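Local coordinates for cupin domain protein (PDB 5ZBF) that probably acts as an iron-containing cupin isomerase in making the Choi moiety of aeruginosin, and binds 4-hydroxyphenylpyruvic acid at its iron(II) centre, at residues Asn14-Leu19 and Val33-Ala38; Ser48-Val53 and Phe97-Ile102; Ser55-Leu60 and Val87-Glu92; Lys67-Leu72 and Asp110-Leu115. All blocks are in the same frame, centred on the assembly; numbering follows the deposited sequence. Where two conformers were deposited one is given.

Contact 1 of 4, residues Asn14-Leu19 and Val33-Ala38; sequences NPHVEL and VIAPNA
The carbonyl oxygen of His16 accepts the backbone N-H of Ala35, with His16 O 2.8 Å from Ala35 N. Ile34 CA makes a C-H...O contact to the same oxygen. Further in, Glu18 and Val33 form a hydrogen-bonded antiparallel pair. Val33 N lies 2.8 Å from Glu18 O, and Glu18 N gives Val33 O a nearly straight bond of 3.0 Å, 175° at the hydrogen. These bonds join strands 17-24 and 27-34 of a beta hairpin at its open end.

The imidazole of His16 packs at that end, against the turn. Ala38 CB sits over one ring face, 3.7 Å from the ring centroid and shifted toward the rim, in a CH-pi contact. His16 CG, anti to the carbonyl carbon (chi1 -69°), lies 3.5 Å from Ala38 CB. The type II turn from Ala35 to Ala38 brings the methyl to the ring. Before the strand, His16 N bonds a lone pair of Asn14 OD1 in an Asx turn. On the buried face, Val17 CG2 meets Ile34 CG1 at 4.2 Å, and both residues also touch Leu40 of the ligand pocket. The contact thus combines main-chain bonding with apolar packing, without a charged pair.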
# COMPACT_ATOMS: atom_id res chain seq x y z
N ASN A 14 -14.85 13.08 -5.53
CA ASN A 14 -15.94 13.94 -5.11
C ASN A 14 -15.22 15.13 -4.49
O ASN A 14 -13.97 15.18 -4.53
CB ASN A 14 -16.86 13.20 -4.11
CG ASN A 14 -16.10 12.59 -2.94
OD1 ASN A 14 -15.54 13.29 -2.11
ND2 ASN A 14 -16.11 11.25 -2.86
N PRO A 15 -15.96 16.08 -3.92
CA PRO A 15 -15.27 17.25 -3.40
C PRO A 15 -14.28 16.93 -2.29
O PRO A 15 -13.41 17.76 -2.01
CB PRO A 15 -16.41 18.14 -2.88
CG PRO A 15 -17.59 17.73 -3.70
CD PRO A 15 -17.43 16.25 -3.85
N HIS A 16 -14.38 15.75 -1.67
CA HIS A 16 -13.46 15.39 -0.59
C HIS A 16 -12.28 14.52 -0.93
O HIS A 16 -11.35 14.47 -0.12
CB HIS A 16 -14.20 14.66 0.52
CG HIS A 16 -15.13 15.54 1.26
ND1 HIS A 16 -16.31 15.09 1.80
CD2 HIS A 16 -15.05 16.86 1.55
CE1 HIS A 16 -16.90 16.09 2.42
NE2 HIS A 16 -16.17 17.17 2.28
N VAL A 17 -12.31 13.82 -2.05
CA VAL A 17 -11.31 12.78 -2.30
C VAL A 17 -10.57 12.99 -3.61
O VAL A 17 -11.17 13.05 -4.68
CB VAL A 17 -11.95 11.37 -2.34
CG1 VAL A 17 -10.89 10.30 -2.59
CG2 VAL A 17 -12.68 11.08 -1.04
N GLU A 18 -9.25 13.09 -3.52
CA GLU A 18 -8.40 13.12 -4.69
C GLU A 18 -7.52 11.88 -4.69
O GLU A 18 -7.01 11.48 -3.62
CB GLU A 18 -7.56 14.38 -4.68
CG GLU A 18 -8.41 15.61 -4.91
CD GLU A 18 -7.66 16.90 -4.69
OE1 GLU A 18 -6.82 16.96 -3.76
OE2 GLU A 18 -7.93 17.85 -5.43
N LEU A 19 -7.37 11.28 -5.86
CA LEU A 19 -6.64 10.03 -6.00
C LEU A 19 -5.58 10.13 -7.10
O LEU A 19 -5.76 10.85 -8.09
CB LEU A 19 -7.58 8.89 -6.36
CG LEU A 19 -8.76 8.56 -5.43
CD1 LEU A 19 -9.59 7.44 -6.04
CD2 LEU A 19 -8.30 8.14 -4.04
N VAL A 33 -5.91 11.47 -1.03
CA VAL A 33 -5.90 12.63 -0.17
C VAL A 33 -7.37 12.91 0.15
O VAL A 33 -8.16 13.26 -0.75
CB VAL A 33 -5.25 13.87 -0.81
CG1 VAL A 33 -5.23 15.01 0.20
CG2 VAL A 33 -3.85 13.54 -1.30
N ILE A 34 -7.73 12.75 1.41
CA ILE A 34 -9.09 13.00 1.90
C ILE A 34 -9.12 14.32 2.68
O ILE A 34 -8.34 14.53 3.62
CB ILE A 34 -9.62 11.84 2.77
CG1 ILE A 34 -9.71 10.55 1.94
CG2 ILE A 34 -10.97 12.19 3.38
CD1 ILE A 34 -10.20 9.35 2.72
N ALA A 35 -10.05 15.20 2.30
CA ALA A 35 -10.11 16.54 2.86
C ALA A 35 -10.34 16.55 4.38
O ALA A 35 -10.96 15.63 4.92
CB ALA A 35 -11.21 17.33 2.18
N PRO A 36 -9.87 17.60 5.06
CA PRO A 36 -10.20 17.80 6.46
C PRO A 36 -11.69 17.60 6.75
O PRO A 36 -12.55 18.04 5.97
CB PRO A 36 -9.78 19.25 6.72
CG PRO A 36 -8.65 19.47 5.77
CD PRO A 36 -9.01 18.69 4.54
N ASN A 37 -11.98 16.88 7.83
CA ASN A 37 -13.33 16.69 8.33
C ASN A 37 -14.31 15.98 7.38
O ASN A 37 -15.50 15.99 7.62
CB ASN A 37 -13.90 18.03 8.79
CG ASN A 37 -12.99 18.76 9.76
OD1 ASN A 37 -12.87 18.39 10.93
ND2 ASN A 37 -12.34 19.81 9.28
N ALA A 38 -13.80 15.35 6.33
CA ALA A 38 -14.65 14.72 5.32
C ALA A 38 -15.49 13.57 5.89
O ALA A 38 -14.99 12.78 6.69
CB ALA A 38 -13.81 14.20 4.17

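Contact 2 of 4, residues Ser48-Val53 and Phe97-Ile102; sequences SQIGMV and FDLKRI. With FE2 (Fe (II) ion), chain C; ENO (3-(4-hydroxy-phenyl)pyruvic acid), chain B.
Ser48 pairs with Arg101 where strands 48-55 and 94-101 run antiparallel in the cupin beta fold. The axes of segments 48-53 and 97-101 approach to 4.6 Å. Ser48 N bonds Arg101 O at 2.8 Å. Ser48 OG turns to Thr103.

Gln49 faces the iron and ligand pocket. Its CG is anti to the backbone N (chi1 179°), and the extended chain carries the amide to the iron, which it binds with His43, His45 and His84. Two oxygens of 4-hydroxyphenylpyruvic acid, O4 and O1, complete six ligands. Lys100 lies beside Gln49, pointing the same way, with Lys100 CG 3.9 Å from Gln49 CG. Lys100 NZ donates to O1 of the acid at 3.0 Å, so O1 is held by both the iron and the lysine.

Ile50 turns to the other side of the sheet, where its CG1 meets Leu99 CB at 4.0 Å. Gly51 comes close to Asp98, CA to CA 4.0 Å. Gly51 CA also lies 3.1 Å from Phe97 O, so the strands pass close here. Asp98 OD1 itself is held by Gln30, which also bonds the acid.

Met52 lies alongside Phe97. Its backbone N sits over the ring centre, and Met52 CB packs on Phe97 CE2 at 3.6 Å.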
# COMPACT_ATOMS: atom_id res chain seq x y z
N SER A 48 -12.31 -6.46 -3.73
CA SER A 48 -11.84 -6.42 -2.35
C SER A 48 -10.87 -5.27 -2.21
O SER A 48 -10.19 -4.89 -3.17
CB SER A 48 -11.12 -7.72 -1.99
OG SER A 48 -11.99 -8.82 -2.11
N GLN A 49 -10.79 -4.72 -1.00
CA GLN A 49 -10.03 -3.51 -0.75
C GLN A 49 -9.30 -3.57 0.58
O GLN A 49 -9.84 -4.05 1.58
CB GLN A 49 -10.98 -2.31 -0.76
CG GLN A 49 -10.35 -0.96 -0.49
CD GLN A 49 -11.38 0.15 -0.41
OE1 GLN A 49 -11.43 0.91 0.56
NE2 GLN A 49 -12.21 0.23 -1.43
N ILE A 50 -8.06 -3.09 0.56
CA ILE A 50 -7.27 -2.88 1.76
C ILE A 50 -6.60 -1.53 1.65
O ILE A 50 -6.45 -1.01 0.55
CB ILE A 50 -6.17 -3.96 1.92
CG1 ILE A 50 -5.24 -4.00 0.69
CG2 ILE A 50 -6.80 -5.32 2.15
CD1 ILE A 50 -4.09 -4.96 0.81
N GLY A 51 -6.17 -0.98 2.78
CA GLY A 51 -5.44 0.27 2.76
C GLY A 51 -4.93 0.71 4.10
O GLY A 51 -5.24 0.10 5.11
N MET A 52 -4.13 1.78 4.09
CA MET A 52 -3.52 2.32 5.30
C MET A 52 -3.48 3.82 5.20
O MET A 52 -3.38 4.38 4.11
CB MET A 52 -2.09 1.85 5.47
CG MET A 52 -1.87 0.35 5.47
SD MET A 52 -0.13 0.05 5.87
CE MET A 52 0.02 0.94 7.42
N VAL A 53 -3.55 4.47 6.35
CA VAL A 53 -3.29 5.89 6.48
C VAL A 53 -1.77 6.09 6.54
O VAL A 53 -1.07 5.39 7.29
CB VAL A 53 -3.91 6.44 7.77
CG1 VAL A 53 -3.55 7.90 8.00
CG2 VAL A 53 -5.42 6.21 7.76
N PHE A 97 -3.23 5.16 1.25
CA PHE A 97 -3.27 4.38 0.02
C PHE A 97 -4.28 3.27 0.17
O PHE A 97 -4.63 2.91 1.29
CB PHE A 97 -1.90 3.81 -0.37
CG PHE A 97 -1.40 2.70 0.53
CD1 PHE A 97 -1.67 1.37 0.25
CD2 PHE A 97 -0.63 2.99 1.63
CE1 PHE A 97 -1.20 0.35 1.06
CE2 PHE A 97 -0.14 1.99 2.44
CZ PHE A 97 -0.43 0.66 2.16
N ASP A 98 -4.75 2.77 -0.97
CA ASP A 98 -5.61 1.58 -1.04
C ASP A 98 -5.15 0.70 -2.19
O ASP A 98 -4.56 1.18 -3.16
CB ASP A 98 -7.07 1.93 -1.34
CG ASP A 98 -7.61 3.05 -0.50
OD1 ASP A 98 -7.72 4.18 -1.02
OD2 ASP A 98 -7.97 2.80 0.67
N LEU A 99 -5.48 -0.59 -2.09
CA LEU A 99 -5.33 -1.52 -3.19
C LEU A 99 -6.67 -2.19 -3.37
O LEU A 99 -7.33 -2.51 -2.39
CB LEU A 99 -4.29 -2.60 -2.89
CG LEU A 99 -2.86 -2.12 -2.89
CD1 LEU A 99 -2.47 -1.72 -1.48
CD2 LEU A 99 -1.93 -3.19 -3.44
N LYS A 100 -7.07 -2.36 -4.63
CA LYS A 100 -8.33 -3.00 -4.97
C LYS A 100 -8.10 -4.07 -6.03
O LYS A 100 -7.34 -3.87 -6.97
CB LYS A 100 -9.35 -1.95 -5.44
CG LYS A 100 -9.84 -1.06 -4.32
CD LYS A 100 -10.49 0.21 -4.83
CE LYS A 100 -11.77 -0.08 -5.57
NZ LYS A 100 -12.52 1.19 -5.79
N ARG A 101 -8.78 -5.20 -5.85
CA ARG A 101 -8.56 -6.38 -6.68
C ARG A 101 -9.75 -7.30 -6.52
O ARG A 101 -10.25 -7.46 -5.41
CB ARG A 101 -7.30 -7.10 -6.21
CG ARG A 101 -6.93 -8.31 -7.02
CD ARG A 101 -5.85 -9.12 -6.34
NE ARG A 101 -5.56 -10.31 -7.11
CZ ARG A 101 -4.82 -10.35 -8.22
NH1 ARG A 101 -4.63 -11.50 -8.84
NH2 ARG A 101 -4.27 -9.24 -8.71
N ILE A 102 -10.21 -7.90 -7.62
CA ILE A 102 -11.19 -8.99 -7.54
C ILE A 102 -10.43 -10.21 -7.03
O ILE A 102 -9.54 -10.71 -7.71
CB ILE A 102 -11.83 -9.32 -8.90
CG1 ILE A 102 -12.58 -8.11 -9.47
CG2 ILE A 102 -12.76 -10.52 -8.77
CD1 ILE A 102 -13.85 -7.75 -8.73
FE FE2 C . -14.08 1.25 -1.55
O4 ENO B . -13.18 2.82 -0.47
C9 ENO B . -14.36 6.87 -1.52
C8 ENO B . -15.64 7.43 -1.53
C7 ENO B . -16.64 6.91 -0.70
C6 ENO B . -16.35 5.83 0.14
C5 ENO B . -15.08 5.27 0.14
C4 ENO B . -14.08 5.79 -0.68
O3 ENO B . -17.89 7.45 -0.70
C3 ENO B . -12.70 5.15 -0.66
C2 ENO B . -12.83 3.74 -1.21
C1 ENO B . -12.59 3.47 -2.64
O2 ENO B . -11.96 4.30 -3.35
O1 ENO B . -13.02 2.40 -3.11

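Contact 3 of 4, residues Ser55-Leu60 and Val87-Glu92; sequences SGELEL and VNPLSE
Glu59 and Val87 form a hydrogen-bonded antiparallel pair in the four-stranded sheet of the first cupin domain. Glu59 N lies 2.8 Å from Val87 O, and Val87 N returns a bond to Glu59 O at 2.9 Å. The two side chains lie side by side, pointing the same way, with Glu59 OE1 3.8 Å from Val87 CB.

Beyond this pair the second segment leaves the sheet as a loop, and contact passes to side chains. The Pro89 ring crosses Glu57 at about a right angle, and its CG rests 3.8 Å from Glu57 CD. CG of Glu57 is anti to the backbone N (chi1 -170°), and the chain runs on extended past the proline. Leu90 also crosses Glu57 at about a right angle, placing CD2 near Glu57 OE1. On the other side of the strand, Leu58 CD1 reaches Val87 O at 3.6 Å.

Asn88 positions the loop. Its OD1 accepts from Leu90 N, which lies above the side-chain carbonyl plane, in an Asx turn. Its ND2 donates almost straight to Glu92 O (170° at the hydrogen) and also bonds Ala35 O. A water accepts from Glu57 N at 3.0 Å and lies 2.9 Å from Asn88 OD1.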
# COMPACT_ATOMS: atom_id res chain seq x y z
N SER A 55 -0.52 9.60 6.61
CA SER A 55 -0.46 10.81 7.41
C SER A 55 -1.88 11.20 7.79
O SER A 55 -2.77 11.22 6.94
CB SER A 55 0.21 11.93 6.62
OG SER A 55 0.18 13.14 7.34
N GLY A 56 -2.09 11.49 9.07
CA GLY A 56 -3.41 11.86 9.59
C GLY A 56 -4.06 10.71 10.33
O GLY A 56 -3.39 9.93 10.99
N GLU A 57 -5.39 10.62 10.23
CA GLU A 57 -6.17 9.60 10.93
C GLU A 57 -7.44 9.40 10.12
O GLU A 57 -7.83 10.27 9.32
CB GLU A 57 -6.49 10.05 12.36
CG GLU A 57 -7.09 8.98 13.26
CD GLU A 57 -7.50 9.51 14.62
OE1 GLU A 57 -7.12 10.64 14.99
OE2 GLU A 57 -8.23 8.79 15.33
N LEU A 58 -8.05 8.24 10.29
CA LEU A 58 -9.28 7.92 9.59
C LEU A 58 -10.13 7.05 10.50
O LEU A 58 -9.61 6.34 11.36
CB LEU A 58 -8.95 7.22 8.28
CG LEU A 58 -9.91 7.25 7.09
CD1 LEU A 58 -10.31 8.66 6.69
CD2 LEU A 58 -9.26 6.53 5.91
N GLU A 59 -11.45 7.15 10.35
CA GLU A 59 -12.38 6.26 11.01
C GLU A 59 -13.07 5.43 9.94
O GLU A 59 -13.67 5.98 8.99
CB GLU A 59 -13.42 7.04 11.80
CG GLU A 59 -12.86 7.74 13.02
CD GLU A 59 -13.91 8.51 13.78
OE1 GLU A 59 -14.87 9.03 13.14
OE2 GLU A 59 -13.79 8.61 15.01
N LEU A 60 -12.98 4.12 10.12
CA LEU A 60 -13.61 3.14 9.24
C LEU A 60 -15.01 2.75 9.74
O LEU A 60 -15.19 2.36 10.90
CB LEU A 60 -12.72 1.89 9.16
CG LEU A 60 -13.29 0.65 8.47
CD1 LEU A 60 -13.41 0.87 6.97
CD2 LEU A 60 -12.42 -0.56 8.75
N VAL A 87 -14.84 8.46 7.91
CA VAL A 87 -14.81 9.86 8.33
C VAL A 87 -13.36 10.23 8.62
O VAL A 87 -12.63 9.46 9.26
CB VAL A 87 -15.65 10.10 9.60
CG1 VAL A 87 -15.39 11.49 10.18
CG2 VAL A 87 -17.13 9.89 9.30
N ASN A 88 -12.94 11.39 8.15
CA ASN A 88 -11.68 11.97 8.60
C ASN A 88 -11.96 12.77 9.88
O ASN A 88 -12.61 13.83 9.81
CB ASN A 88 -11.09 12.86 7.51
CG ASN A 88 -9.81 13.55 7.96
OD1 ASN A 88 -9.33 13.34 9.07
ND2 ASN A 88 -9.26 14.39 7.09
N PRO A 89 -11.49 12.28 11.04
CA PRO A 89 -11.81 12.92 12.32
C PRO A 89 -10.98 14.18 12.61
O PRO A 89 -11.22 14.84 13.63
CB PRO A 89 -11.45 11.83 13.34
CG PRO A 89 -10.30 11.14 12.71
CD PRO A 89 -10.62 11.09 11.24
N LEU A 90 -10.01 14.49 11.75
CA LEU A 90 -9.12 15.63 11.95
C LEU A 90 -9.40 16.79 11.00
O LEU A 90 -9.96 16.60 9.91
CB LEU A 90 -7.66 15.21 11.76
CG LEU A 90 -7.11 14.03 12.55
CD1 LEU A 90 -5.62 13.94 12.28
CD2 LEU A 90 -7.38 14.17 14.04
N SER A 91 -8.94 17.97 11.40
CA SER A 91 -8.98 19.15 10.54
C SER A 91 -7.72 19.25 9.66
O SER A 91 -7.42 20.31 9.11
CB SER A 91 -9.16 20.41 11.39
OG SER A 91 -10.33 20.32 12.18
N GLU A 92 -7.00 18.14 9.51
CA GLU A 92 -5.86 18.02 8.61
C GLU A 92 -6.25 16.99 7.54
O GLU A 92 -7.03 16.07 7.84
CB GLU A 92 -4.65 17.49 9.38
CG GLU A 92 -4.07 18.46 10.41
CD GLU A 92 -3.37 19.64 9.79
OE1 GLU A 92 -3.38 20.72 10.40
OE2 GLU A 92 -2.80 19.50 8.68
O HOH W 1 -6.48 13.13 8.89

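Contact 4 of 4, residues Lys67-Leu72 and Asp110-Leu115; sequences KPLRAL and DVVLTL
Two layers of the cupin beta barrel (jelly-roll) face each other here. Strand 65-70 is an outermost strand of the four-stranded sheet, and strand 112-119 belongs to the sheet that includes 48-55 and 74-78. Leu69 of the first meets Val112 of the second. The short strand axes pass 9.2 Å apart at 34°, so the contact is made mostly by side chains.

Val112 CG2 is the meeting point. It lies 3.8 Å from Lys67 CB and 4.0 Å from Leu69 CD2. CG1 of Val112 is anti to the backbone N (chi1 178°), while CG2 sits beside that N. Leu69 CD2 touches both methyls, with Val112 CG1 at 4.1 Å. Leu60 and Asp74 touch both Leu69 and Val112.

Farther along, the Arg70 chain bends at chi3 (-59°). Its NH2 comes obliquely to Thr114 CG2 at 3.8 Å. Asp74 links the two polar ends: one carboxylate oxygen forms a salt bridge with Arg70 NE, and the other is hydrogen-bonded to Thr114 OG1. At the loop end, Leu115 CD1 packs 3.6 Å from Leu72 O. The polar group around Asp74 thus lies between the Val112 packing and the Leu115 contact, where two sheet layers pack as in the cupin beta barrel (jelly-roll).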
# COMPACT_ATOMS: atom_id res chain seq x y z
N LYS A 67 -14.25 1.90 13.49
CA LYS A 67 -12.88 1.53 13.87
C LYS A 67 -11.89 2.64 13.52
O LYS A 67 -11.76 3.02 12.35
CB LYS A 67 -12.43 0.25 13.16
CG LYS A 67 -13.26 -0.99 13.44
CD LYS A 67 -12.92 -1.59 14.79
CE LYS A 67 -13.49 -2.99 14.93
NZ LYS A 67 -12.92 -3.71 16.09
N PRO A 68 -11.16 3.15 14.52
CA PRO A 68 -10.12 4.13 14.18
C PRO A 68 -8.93 3.48 13.47
O PRO A 68 -8.59 2.32 13.72
CB PRO A 68 -9.72 4.71 15.54
CG PRO A 68 -10.14 3.70 16.56
CD PRO A 68 -11.28 2.92 15.97
N LEU A 69 -8.32 4.24 12.56
CA LEU A 69 -7.17 3.79 11.78
C LEU A 69 -6.02 4.76 12.02
O LEU A 69 -6.14 5.95 11.73
CB LEU A 69 -7.50 3.73 10.29
CG LEU A 69 -8.63 2.81 9.85
CD1 LEU A 69 -8.99 3.01 8.39
CD2 LEU A 69 -8.25 1.36 10.09
N ARG A 70 -4.91 4.24 12.54
CA ARG A 70 -3.74 5.06 12.87
C ARG A 70 -2.71 5.03 11.75
O ARG A 70 -2.49 4.00 11.12
CB ARG A 70 -3.09 4.56 14.15
CG ARG A 70 -3.96 4.70 15.40
CD ARG A 70 -3.43 3.88 16.55
NE ARG A 70 -3.37 2.47 16.18
CZ ARG A 70 -2.77 1.53 16.89
NH1 ARG A 70 -2.18 1.83 18.04
NH2 ARG A 70 -2.75 0.28 16.44
N ALA A 71 -2.06 6.17 11.55
CA ALA A 71 -1.04 6.33 10.51
C ALA A 71 0.09 5.30 10.67
O ALA A 71 0.61 5.12 11.77
CB ALA A 71 -0.47 7.73 10.55
N LEU A 72 0.43 4.64 9.57
CA LEU A 72 1.55 3.69 9.49
C LEU A 72 1.44 2.51 10.46
O LEU A 72 2.45 1.86 10.77
CB LEU A 72 2.88 4.43 9.68
CG LEU A 72 3.09 5.63 8.74
CD1 LEU A 72 4.41 6.30 9.08
CD2 LEU A 72 3.06 5.21 7.28
N ASP A 110 -10.65 -10.43 9.93
CA ASP A 110 -10.61 -9.15 10.61
C ASP A 110 -10.82 -8.01 9.63
O ASP A 110 -10.28 -8.06 8.51
CB ASP A 110 -9.26 -8.99 11.32
CG ASP A 110 -8.96 -10.13 12.26
OD1 ASP A 110 -9.50 -10.15 13.39
OD2 ASP A 110 -8.17 -11.02 11.87
N VAL A 111 -11.59 -6.99 10.03
CA VAL A 111 -11.74 -5.75 9.24
C VAL A 111 -10.61 -4.73 9.47
O VAL A 111 -10.41 -3.81 8.66
CB VAL A 111 -13.11 -5.04 9.48
CG1 VAL A 111 -14.26 -5.93 9.04
CG2 VAL A 111 -13.29 -4.60 10.93
N VAL A 112 -9.87 -4.89 10.57
CA VAL A 112 -8.67 -4.08 10.80
C VAL A 112 -7.53 -5.00 11.25
O VAL A 112 -7.71 -5.80 12.15
CB VAL A 112 -8.88 -2.95 11.82
CG1 VAL A 112 -7.59 -2.16 12.05
CG2 VAL A 112 -9.97 -2.00 11.34
N LEU A 113 -6.39 -4.87 10.58
CA LEU A 113 -5.16 -5.57 10.96
C LEU A 113 -4.14 -4.53 11.40
O LEU A 113 -4.24 -3.36 11.04
CB LEU A 113 -4.61 -6.37 9.79
CG LEU A 113 -5.49 -7.51 9.27
CD1 LEU A 113 -4.89 -8.05 7.97
CD2 LEU A 113 -5.66 -8.59 10.32
N THR A 114 -3.15 -4.96 12.18
CA THR A 114 -2.14 -4.04 12.67
C THR A 114 -0.76 -4.63 12.44
O THR A 114 -0.54 -5.81 12.67
CB THR A 114 -2.37 -3.68 14.15
OG1 THR A 114 -3.65 -3.05 14.30
CG2 THR A 114 -1.29 -2.72 14.65
N LEU A 115 0.15 -3.80 11.96
CA LEU A 115 1.53 -4.20 11.72
C LEU A 115 2.19 -4.54 13.05
O LEU A 115 1.95 -3.86 14.05
CB LEU A 115 2.31 -3.07 11.05
CG LEU A 115 1.88 -2.59 9.66
CD1 LEU A 115 2.70 -1.36 9.27
CD2 LEU A 115 2.05 -3.70 8.64

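Contact 1 comes first in the chain. Contact 3 is nested within the loop closed by contact 2, and contact 4 crosses both. Contacts 1 and 3 have centres about 10 Å apart and share a seam, with Ala38 O probably bonded to Asn88 N and Asn37 N to Leu90 O. Contacts 3 and 4 follow the neighbouring strands 57-62 and 65-70, with centres about 13 Å apart. Contact 2 is the most central, about 7 Å from the chain centre, and holds part of the iron and acid site. It reaches contact 4 through Val53 and Met52, and contact 3 through Val53 on Leu58. Contacts 1 and 3 lie near that site, and contact 4 packs two sheet layers farther out.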